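PDB 3TEV: glycosyl hyrolase, family 3 from Deinococcus radiodurans, which probably hydrolyses O-glycosidic bonds in carbohydrates, as a glycosidase. Local coordinates for residues V16-L21 with A305-V310; A103-Q108 with A154-R159; H160-L165 with R213-E218. All coordinates share one frame; numbering follows the deposited sequence. Where two conformers were deposited one is given.

How the contacts relate
All three contacts belong to the TIM-barrel-type domain of family 3. Contact 1 brings residues 16-21, the approach to the first strand, 22-24, against residues 305-310 on helix 296-309, which follows the last strand, 290-291. Contacts 2 and 3 come between these segments along the chain, one after the other, and both use helix 154-169. Their centres are 11 Å apart, and they meet where His160 NE2 hydrogen-bonds to Asp105 OD1. Contact 1 lies across the chain's centre, 40 Å from contact 2 and 31 Å from contact 3, centre to centre. Contact 1 thus lies beside the seam between first and last strands, while the other two join neighbouring helices of the outer layer.

Contact 1 (V16-L21 with A305-V310)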
loop_
_atom_site.group_PDB
_atom_site.type_symbol
_atom_site.label_atom_id
_atom_site.label_comp_id
_atom_site.label_asym_id
_atom_site.label_seq_id
_atom_site.Cartn_x
_atom_site.Cartn_y
_atom_site.Cartn_z
ATOM N N VAL A 16 5.034 -15.799 14.454
ATOM C CA VAL A 16 4.537 -15.165 13.239
ATOM C C VAL A 16 4.190 -16.237 12.217
ATOM O O VAL A 16 4.963 -17.154 12.000
ATOM C CB VAL A 16 5.567 -14.200 12.644
ATOM C CG1 VAL A 16 5.036 -13.572 11.343
ATOM C CG2 VAL A 16 5.922 -13.113 13.661
ATOM N N ARG A 17 3.026 -16.130 11.602
ATOM C CA ARG A 17 2.667 -17.037 10.526
ATOM C C ARG A 17 2.825 -16.348 9.178
ATOM O O ARG A 17 2.668 -15.139 9.083
ATOM C CB ARG A 17 1.243 -17.509 10.706
ATOM C CG ARG A 17 1.030 -18.193 12.045
ATOM C CD ARG A 17 -0.414 -18.556 12.209
ATOM N NE ARG A 17 -0.758 -19.612 11.264
ATOM C CZ ARG A 17 -1.997 -20.034 11.030
ATOM N NH1 ARG A 17 -3.026 -19.465 11.684
ATOM N NH2 ARG A 17 -2.188 -21.022 10.143
ATOM N N PRO A 18 3.123 -17.125 8.122
ATOM C CA PRO A 18 3.315 -16.507 6.803
ATOM C C PRO A 18 2.098 -15.707 6.358
ATOM O O PRO A 18 2.263 -14.669 5.767
ATOM C CB PRO A 18 3.556 -17.698 5.860
ATOM C CG PRO A 18 3.259 -18.938 6.666
ATOM C CD PRO A 18 3.364 -18.582 8.116
ATOM N N GLY A 19 0.887 -16.174 6.660
ATOM C CA GLY A 19 -0.321 -15.435 6.255
ATOM C C GLY A 19 -0.470 -14.062 6.890
ATOM O O GLY A 19 -1.195 -13.215 6.377
ATOM N N GLN A 20 0.208 -13.830 8.012
ATOM C CA GLN A 20 0.127 -12.548 8.711
ATOM C C GLN A 20 0.940 -11.447 8.018
ATOM O O GLN A 20 0.890 -10.272 8.413
ATOM C CB GLN A 20 0.559 -12.734 10.161
ATOM C CG GLN A 20 -0.409 -13.662 10.940
ATOM C CD GLN A 20 0.079 -14.066 12.324
ATOM O OE1 GLN A 20 1.299 -14.139 12.591
ATOM N NE2 GLN A 20 -0.887 -14.372 13.219
ATOM N N LEU A 21 1.667 -11.824 6.962
ATOM C CA LEU A 21 2.488 -10.864 6.208
ATOM C C LEU A 21 1.936 -10.616 4.804
ATOM O O LEU A 21 2.584 -9.971 3.988
ATOM C CB LEU A 21 3.948 -11.344 6.140
ATOM C CG LEU A 21 4.611 -11.672 7.489
ATOM C CD1 LEU A 21 5.960 -12.418 7.288
ATOM C CD2 LEU A 21 4.772 -10.419 8.362
ATOM N N ALA A 305 6.083 -19.970 -0.210
ATOM C CA ALA A 305 7.422 -19.389 -0.213
ATOM C C ALA A 305 7.681 -18.631 1.091
ATOM O O ALA A 305 8.753 -18.746 1.682
ATOM C CB ALA A 305 7.612 -18.466 -1.412
ATOM N N VAL A 306 6.702 -17.865 1.557
ATOM C CA VAL A 306 6.910 -17.106 2.770
ATOM C C VAL A 306 7.013 -18.062 3.966
ATOM O O VAL A 306 7.729 -17.766 4.940
ATOM C CB VAL A 306 5.814 -16.025 2.948
ATOM C CG1 VAL A 306 5.963 -15.276 4.280
ATOM C CG2 VAL A 306 5.865 -15.035 1.767
ATOM N N ALA A 307 6.337 -19.217 3.885
ATOM C CA ALA A 307 6.423 -20.230 4.956
ATOM C C ALA A 307 7.849 -20.760 5.173
ATOM O O ALA A 307 8.193 -21.160 6.274
ATOM C CB ALA A 307 5.447 -21.402 4.706
ATOM N N GLU A 308 8.676 -20.742 4.126
ATOM C CA GLU A 308 10.079 -21.185 4.230
ATOM C C GLU A 308 10.996 -20.088 4.768
ATOM O O GLU A 308 12.010 -20.374 5.404
ATOM C CB GLU A 308 10.598 -21.648 2.869
ATOM C CG GLU A 308 9.761 -22.740 2.245
ATOM C CD GLU A 308 9.730 -24.000 3.105
ATOM O OE1 GLU A 308 10.769 -24.336 3.741
ATOM O OE2 GLU A 308 8.660 -24.654 3.158
ATOM N N TYR A 309 10.626 -18.837 4.513
ATOM C CA TYR A 309 11.390 -17.672 4.952
ATOM C C TYR A 309 11.196 -17.376 6.446
ATOM O O TYR A 309 12.141 -17.147 7.183
ATOM C CB TYR A 309 10.986 -16.475 4.077
ATOM C CG TYR A 309 11.218 -15.099 4.667
ATOM C CD1 TYR A 309 12.507 -14.567 4.801
ATOM C CD2 TYR A 309 10.143 -14.304 5.055
ATOM C CE1 TYR A 309 12.704 -13.291 5.339
ATOM C CE2 TYR A 309 10.335 -13.050 5.559
ATOM C CZ TYR A 309 11.609 -12.548 5.709
ATOM O OH TYR A 309 11.764 -11.285 6.242
ATOM N N VAL A 310 9.954 -17.404 6.877
ATOM C CA VAL A 310 9.549 -17.021 8.223
ATOM C C VAL A 310 10.294 -17.713 9.396
ATOM O O VAL A 310 10.734 -17.008 10.317
ATOM C CB VAL A 310 8.002 -17.140 8.328
ATOM C CG1 VAL A 310 7.563 -17.508 9.698
ATOM C CG2 VAL A 310 7.350 -15.845 7.856
#
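Pro18 lays one side of its ring on helix 296-309. Its CB sits 3.8 Å from Val306 CG1, and its CG is the same 3.8 Å from Ala307 CB, so two adjacent ring carbons rest on two successive residues of the helix. CB also comes 3.7 Å from the backbone N of Ala307, which brings the ring right down to the main chain over the small alanine. Val306 holds CG1 anti to its backbone N (chi1 176°), and it is this branch that meets both Pro18 and Leu21.

Leu21 approaches from the far end of the 3-10 turn 18-21. Its CG stands anti to its own carbonyl carbon (chi1 -54°), and CD1 is the branch that reaches across, ending 3.7 Å from Val310 CG2 and 4.1 Å from Val306 CG1. Val310 works with both methyls: CG2 meets Leu21, while CG1 lies 3.5 Å from the carbonyl O of Val16. Gln20 folds back so that its OE1 accepts the backbone N-H of Arg17, just ahead of the turn, in a nearly straight bond of 2.8 Å; the same oxygen also takes a bond from Arg321 of helix 314-330.

In the barrel, the approach to the first strand, 22-24, here meets the helix that follows the last strand, 290-291, and Leu21 pairs by its backbone with Val290 of that strand. No hydrogen bond links the two segments. Their attachment is apolar, so it rests on the fit of proline, leucine, valine and alanine carbons and not on directed bonds.

Contact 2 (A103-Q108 with A154-R159)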
loop_
_atom_site.group_PDB
_atom_site.type_symbol
_atom_site.label_atom_id
_atom_site.label_comp_id
_atom_site.label_asym_id
_atom_site.label_seq_id
_atom_site.Cartn_x
_atom_site.Cartn_y
_atom_site.Cartn_z
ATOM N N ALA A 103 -6.172 22.052 -8.204
ATOM C CA ALA A 103 -6.391 23.289 -8.959
ATOM C C ALA A 103 -7.213 24.338 -8.206
ATOM O O ALA A 103 -6.879 25.527 -8.235
ATOM C CB ALA A 103 -7.030 22.976 -10.307
ATOM N N ALA A 104 -8.294 23.905 -7.553
ATOM C CA ALA A 104 -9.093 24.797 -6.702
ATOM C C ALA A 104 -8.188 25.304 -5.588
ATOM O O ALA A 104 -8.290 26.455 -5.160
ATOM C CB ALA A 104 -10.286 24.053 -6.117
ATOM N N ASP A 105 -7.299 24.414 -5.148
ATOM C CA ASP A 105 -6.212 24.717 -4.222
ATOM C C ASP A 105 -6.678 25.250 -2.877
ATOM O O ASP A 105 -6.035 26.098 -2.278
ATOM C CB ASP A 105 -5.149 25.632 -4.852
ATOM C CG ASP A 105 -3.817 25.580 -4.108
ATOM O OD1 ASP A 105 -3.505 24.533 -3.500
ATOM O OD2 ASP A 105 -3.075 26.583 -4.130
ATOM N N ASP A 106 -7.791 24.719 -2.404
ATOM C CA ASP A 106 -8.226 24.969 -1.046
ATOM C C ASP A 106 -7.876 23.724 -0.226
ATOM O O ASP A 106 -8.551 22.697 -0.300
ATOM C CB ASP A 106 -9.730 25.311 -1.011
ATOM C CG ASP A 106 -10.252 25.567 0.395
ATOM O OD1 ASP A 106 -9.547 25.273 1.384
ATOM O OD2 ASP A 106 -11.389 26.069 0.519
ATOM N N GLN A 107 -6.793 23.838 0.537
ATOM C CA GLN A 107 -6.276 22.773 1.385
ATOM C C GLN A 107 -7.372 22.233 2.293
ATOM O O GLN A 107 -7.553 21.022 2.397
ATOM C CB GLN A 107 -5.068 23.283 2.189
ATOM C CG GLN A 107 -4.699 22.476 3.417
ATOM C CD GLN A 107 -3.226 22.648 3.815
ATOM O OE1 GLN A 107 -2.776 23.775 4.081
ATOM N NE2 GLN A 107 -2.468 21.526 3.858
ATOM N N GLN A 108 -8.125 23.141 2.912
ATOM C CA GLN A 108 -9.215 22.750 3.807
ATOM C C GLN A 108 -10.328 21.964 3.087
ATOM O O GLN A 108 -10.876 21.034 3.655
ATOM C CB GLN A 108 -9.775 23.972 4.550
ATOM C CG GLN A 108 -10.846 23.659 5.595
ATOM C CD GLN A 108 -10.303 22.914 6.812
ATOM O OE1 GLN A 108 -9.387 23.397 7.486
ATOM N NE2 GLN A 108 -10.878 21.740 7.106
ATOM N N ALA A 154 6.213 19.503 -6.494
ATOM C CA ALA A 154 6.240 18.906 -5.154
ATOM C C ALA A 154 5.436 19.697 -4.107
ATOM O O ALA A 154 4.745 19.100 -3.269
ATOM C CB ALA A 154 7.679 18.731 -4.693
ATOM N N ALA A 155 5.524 21.029 -4.186
ATOM C CA ALA A 155 4.863 21.944 -3.253
ATOM C C ALA A 155 3.348 21.765 -3.233
ATOM O O ALA A 155 2.751 21.706 -2.158
ATOM C CB ALA A 155 5.238 23.439 -3.573
ATOM N N ARG A 156 2.739 21.685 -4.416
ATOM C CA ARG A 156 1.287 21.501 -4.545
ATOM C C ARG A 156 0.848 20.106 -4.103
ATOM O O ARG A 156 -0.194 19.937 -3.462
ATOM C CB ARG A 156 0.826 21.746 -5.984
ATOM C CG ARG A 156 -0.697 21.857 -6.168
ATOM C CD ARG A 156 -1.217 23.194 -5.675
ATOM N NE ARG A 156 -0.570 24.294 -6.384
ATOM C CZ ARG A 156 -1.170 25.079 -7.274
ATOM N NH1 ARG A 156 -2.458 24.922 -7.569
ATOM N NH2 ARG A 156 -0.469 26.033 -7.860
ATOM N N VAL A 157 1.640 19.104 -4.449
ATOM C CA VAL A 157 1.323 17.734 -4.054
ATOM C C VAL A 157 1.458 17.580 -2.537
ATOM O O VAL A 157 0.586 16.997 -1.894
ATOM C CB VAL A 157 2.161 16.720 -4.854
ATOM C CG1 VAL A 157 2.100 15.282 -4.233
ATOM C CG2 VAL A 157 1.690 16.737 -6.328
ATOM N N THR A 158 2.527 18.140 -1.973
ATOM C CA THR A 158 2.739 18.134 -0.520
ATOM C C THR A 158 1.563 18.753 0.243
ATOM O O THR A 158 1.079 18.173 1.215
ATOM C CB THR A 158 4.045 18.876 -0.155
ATOM O OG1 THR A 158 5.153 18.168 -0.714
ATOM C CG2 THR A 158 4.221 18.980 1.361
ATOM N N ARG A 159 1.097 19.919 -0.193
ATOM C CA ARG A 159 0.022 20.615 0.515
ATOM C C ARG A 159 -1.314 19.855 0.486
ATOM O O ARG A 159 -2.000 19.762 1.512
ATOM C CB ARG A 159 -0.141 22.077 0.027
ATOM C CG ARG A 159 0.723 23.077 0.811
ATOM C CD ARG A 159 0.591 24.529 0.321
ATOM N NE ARG A 159 -0.743 25.092 0.541
ATOM C CZ ARG A 159 -1.739 25.045 -0.394
ATOM N NH1 ARG A 159 -1.538 24.458 -1.611
ATOM N NH2 ARG A 159 -2.919 25.592 -0.114
#
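Asp105 OD1 takes a hydrogen bond of 2.7 Å from Arg159 NH1 in the conformer described, the central link of a salt-bridge network between the turn joining helices 98-104 and 107-124 and the first turns of helix 154-169, on the outside of the barrel. That bond is almost straight, at 175°, and uses the syn lone pair of OD1; the oxygen lies in the guanidinium plane, although carboxylate and guanidinium are turned 82° apart. Arg159 has a second conformer, so the link may not be permanent. His160 NE2 also hydrogen-bonds to OD1, gripping it a second time.

Arg156 meets the same carboxylate differently. Its guanidinium lies only 21° from the carboxylate plane, with OD2 over one face, and NH1 to OD2 is a long salt bridge of 3.9 Å, electrostatic only, while NH1 itself hydrogen-bonds to Gly102 O. An alanine in place of Asp105 would probably leave Arg159 NH1 and His160 NE2 without their shared acceptor and Arg156 without this nearby charge.

Beyond these charges, the bend at chi2 brings Arg156 CD 3.4 Å from Asp105 OD1. Gln107 sets CB 3.9 Å from Arg159 NH2 in the same conformer, and its NE2 comes 3.0 Å from Arg159 O.

Contact 3 (H160-L165 with R213-E218); sequences HGRAAL and RALLPE
Leu215 sets CD2 over one face of the Arg162 guanidinium, 3.8 Å from its plane and over its centre. The contact joins two helices of the outer layer of the TIM-type barrel, 154-169 and 210-215, with a 3-10 segment at 216-218.

Arg162 starts with CG anti to its backbone N (chi1 -171°) and remains extended until it bends at chi3. The methyl that faces the guanidinium also touches the root of the chain, with Arg162 CB 3.9 Å from Leu215 CD2, so the leucine branch lies between the base and the head of the arginine.

The other branch goes to the helix backbone. Leu215 CD1 lies 3.6 Å from the backbone N of Arg162 and 3.7 Å from Gly161 C. Gly161 has no CB at this spot, and a side chain there would run into that methyl. Thr158, one turn earlier on the same helix, packs against Leu215 as well.

Leu165 takes up the next turn, its CD1 resting 3.9 Å from Leu215 CD1, the two side chains lying askew to each other; Pro132 touches Leu165 from a loop. Farther along, Glu218 packs its CB on Leu165 and bends at chi2 toward the arginine. Arg162 also touches Gln107 of helix 107-124. The carboxylate of Glu218 is tilted 64° to the guanidinium, and the salt bridge between them is long, Arg162 NH1 standing 3.9 Å from Glu218 OE1.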
loop_
_atom_site.group_PDB
_atom_site.type_symbol
_atom_site.label_atom_id
_atom_site.label_comp_id
_atom_site.label_asym_id
_atom_site.label_seq_id
_atom_site.Cartn_x
_atom_site.Cartn_y
_atom_site.Cartn_z
ATOM N N HIS A 160 -1.685 19.308 -0.671
ATOM C CA HIS A 160 -2.931 18.551 -0.739
ATOM C C HIS A 160 -2.798 17.127 -0.204
ATOM O O HIS A 160 -3.759 16.574 0.345
ATOM C CB HIS A 160 -3.533 18.629 -2.134
ATOM C CG HIS A 160 -4.024 19.995 -2.462
ATOM N ND1 HIS A 160 -5.230 20.474 -1.997
ATOM C CD2 HIS A 160 -3.445 21.017 -3.137
ATOM C CE1 HIS A 160 -5.391 21.722 -2.408
ATOM N NE2 HIS A 160 -4.321 22.075 -3.099
ATOM N N GLY A 161 -1.598 16.555 -0.325
ATOM C CA GLY A 161 -1.305 15.259 0.290
ATOM C C GLY A 161 -1.504 15.314 1.796
ATOM O O GLY A 161 -2.082 14.405 2.383
ATOM N N ARG A 162 -1.036 16.393 2.412
ATOM C CA ARG A 162 -1.170 16.607 3.865
ATOM C C ARG A 162 -2.642 16.608 4.277
ATOM O O ARG A 162 -3.028 15.984 5.285
ATOM C CB ARG A 162 -0.512 17.937 4.293
ATOM C CG ARG A 162 -0.422 18.133 5.824
ATOM C CD ARG A 162 0.148 19.490 6.274
ATOM N NE ARG A 162 1.351 19.892 5.533
ATOM C CZ ARG A 162 2.611 19.590 5.864
ATOM N NH1 ARG A 162 2.883 18.853 6.950
ATOM N NH2 ARG A 162 3.610 20.027 5.095
ATOM N N ALA A 163 -3.452 17.303 3.482
ATOM C CA ALA A 163 -4.890 17.424 3.740
ATOM C C ALA A 163 -5.593 16.068 3.644
ATOM O O ALA A 163 -6.439 15.736 4.471
ATOM C CB ALA A 163 -5.515 18.419 2.765
ATOM N N ALA A 164 -5.230 15.291 2.626
ATOM C CA ALA A 164 -5.805 13.963 2.403
ATOM C C ALA A 164 -5.474 13.006 3.543
ATOM O O ALA A 164 -6.349 12.264 4.019
ATOM C CB ALA A 164 -5.329 13.406 1.073
ATOM N N LEU A 165 -4.214 13.033 3.986
ATOM C CA LEU A 165 -3.772 12.216 5.124
ATOM C C LEU A 165 -4.548 12.584 6.388
ATOM O O LEU A 165 -5.041 11.695 7.092
ATOM C CB LEU A 165 -2.273 12.384 5.377
ATOM C CG LEU A 165 -1.290 11.887 4.317
ATOM C CD1 LEU A 165 0.055 12.567 4.529
ATOM C CD2 LEU A 165 -1.116 10.358 4.339
ATOM N N ARG A 213 8.968 12.713 1.761
ATOM C CA ARG A 213 9.876 13.147 2.807
ATOM C C ARG A 213 9.187 14.172 3.702
ATOM O O ARG A 213 9.251 14.061 4.925
ATOM C CB ARG A 213 11.187 13.687 2.220
ATOM C CG ARG A 213 12.270 14.044 3.258
ATOM C CD ARG A 213 13.655 14.020 2.585
ATOM N NE ARG A 213 14.681 14.865 3.214
ATOM C CZ ARG A 213 16.005 14.695 3.072
ATOM N NH1 ARG A 213 16.498 13.690 2.336
ATOM N NH2 ARG A 213 16.850 15.530 3.674
ATOM N N ALA A 214 8.509 15.140 3.102
ATOM C CA ALA A 214 7.828 16.189 3.874
ATOM C C ALA A 214 6.675 15.651 4.727
ATOM O O ALA A 214 6.362 16.202 5.779
ATOM C CB ALA A 214 7.344 17.315 2.952
ATOM N N LEU A 215 6.074 14.550 4.288
ATOM C CA LEU A 215 4.839 14.059 4.918
ATOM C C LEU A 215 5.009 12.827 5.816
ATOM O O LEU A 215 4.025 12.285 6.317
ATOM C CB LEU A 215 3.741 13.837 3.857
ATOM C CG LEU A 215 3.304 15.080 3.035
ATOM C CD1 LEU A 215 2.148 14.764 2.077
ATOM C CD2 LEU A 215 2.953 16.305 3.901
ATOM N N LEU A 216 6.250 12.389 6.020
ATOM C CA LEU A 216 6.525 11.172 6.807
ATOM C C LEU A 216 5.872 11.077 8.178
ATOM O O LEU A 216 5.247 10.059 8.474
ATOM C CB LEU A 216 8.020 10.969 7.004
ATOM C CG LEU A 216 8.830 10.282 5.928
ATOM C CD1 LEU A 216 10.181 9.986 6.554
ATOM C CD2 LEU A 216 8.144 9.012 5.412
ATOM N N PRO A 217 6.023 12.120 9.026
ATOM C CA PRO A 217 5.423 11.981 10.366
ATOM C C PRO A 217 3.885 11.865 10.360
ATOM O O PRO A 217 3.308 11.471 11.373
ATOM C CB PRO A 217 5.871 13.256 11.123
ATOM C CG PRO A 217 6.834 13.990 10.208
ATOM C CD PRO A 217 6.615 13.458 8.806
ATOM N N GLU A 218 3.241 12.206 9.244
ATOM C CA GLU A 218 1.789 12.109 9.104
ATOM C C GLU A 218 1.353 10.884 8.295
ATOM O O GLU A 218 0.159 10.681 8.081
ATOM C CB GLU A 218 1.227 13.359 8.405
ATOM C CG GLU A 218 1.025 14.575 9.303
ATOM C CD GLU A 218 2.314 15.335 9.545
ATOM O OE1 GLU A 218 3.192 15.308 8.644
ATOM O OE2 GLU A 218 2.449 15.950 10.635
#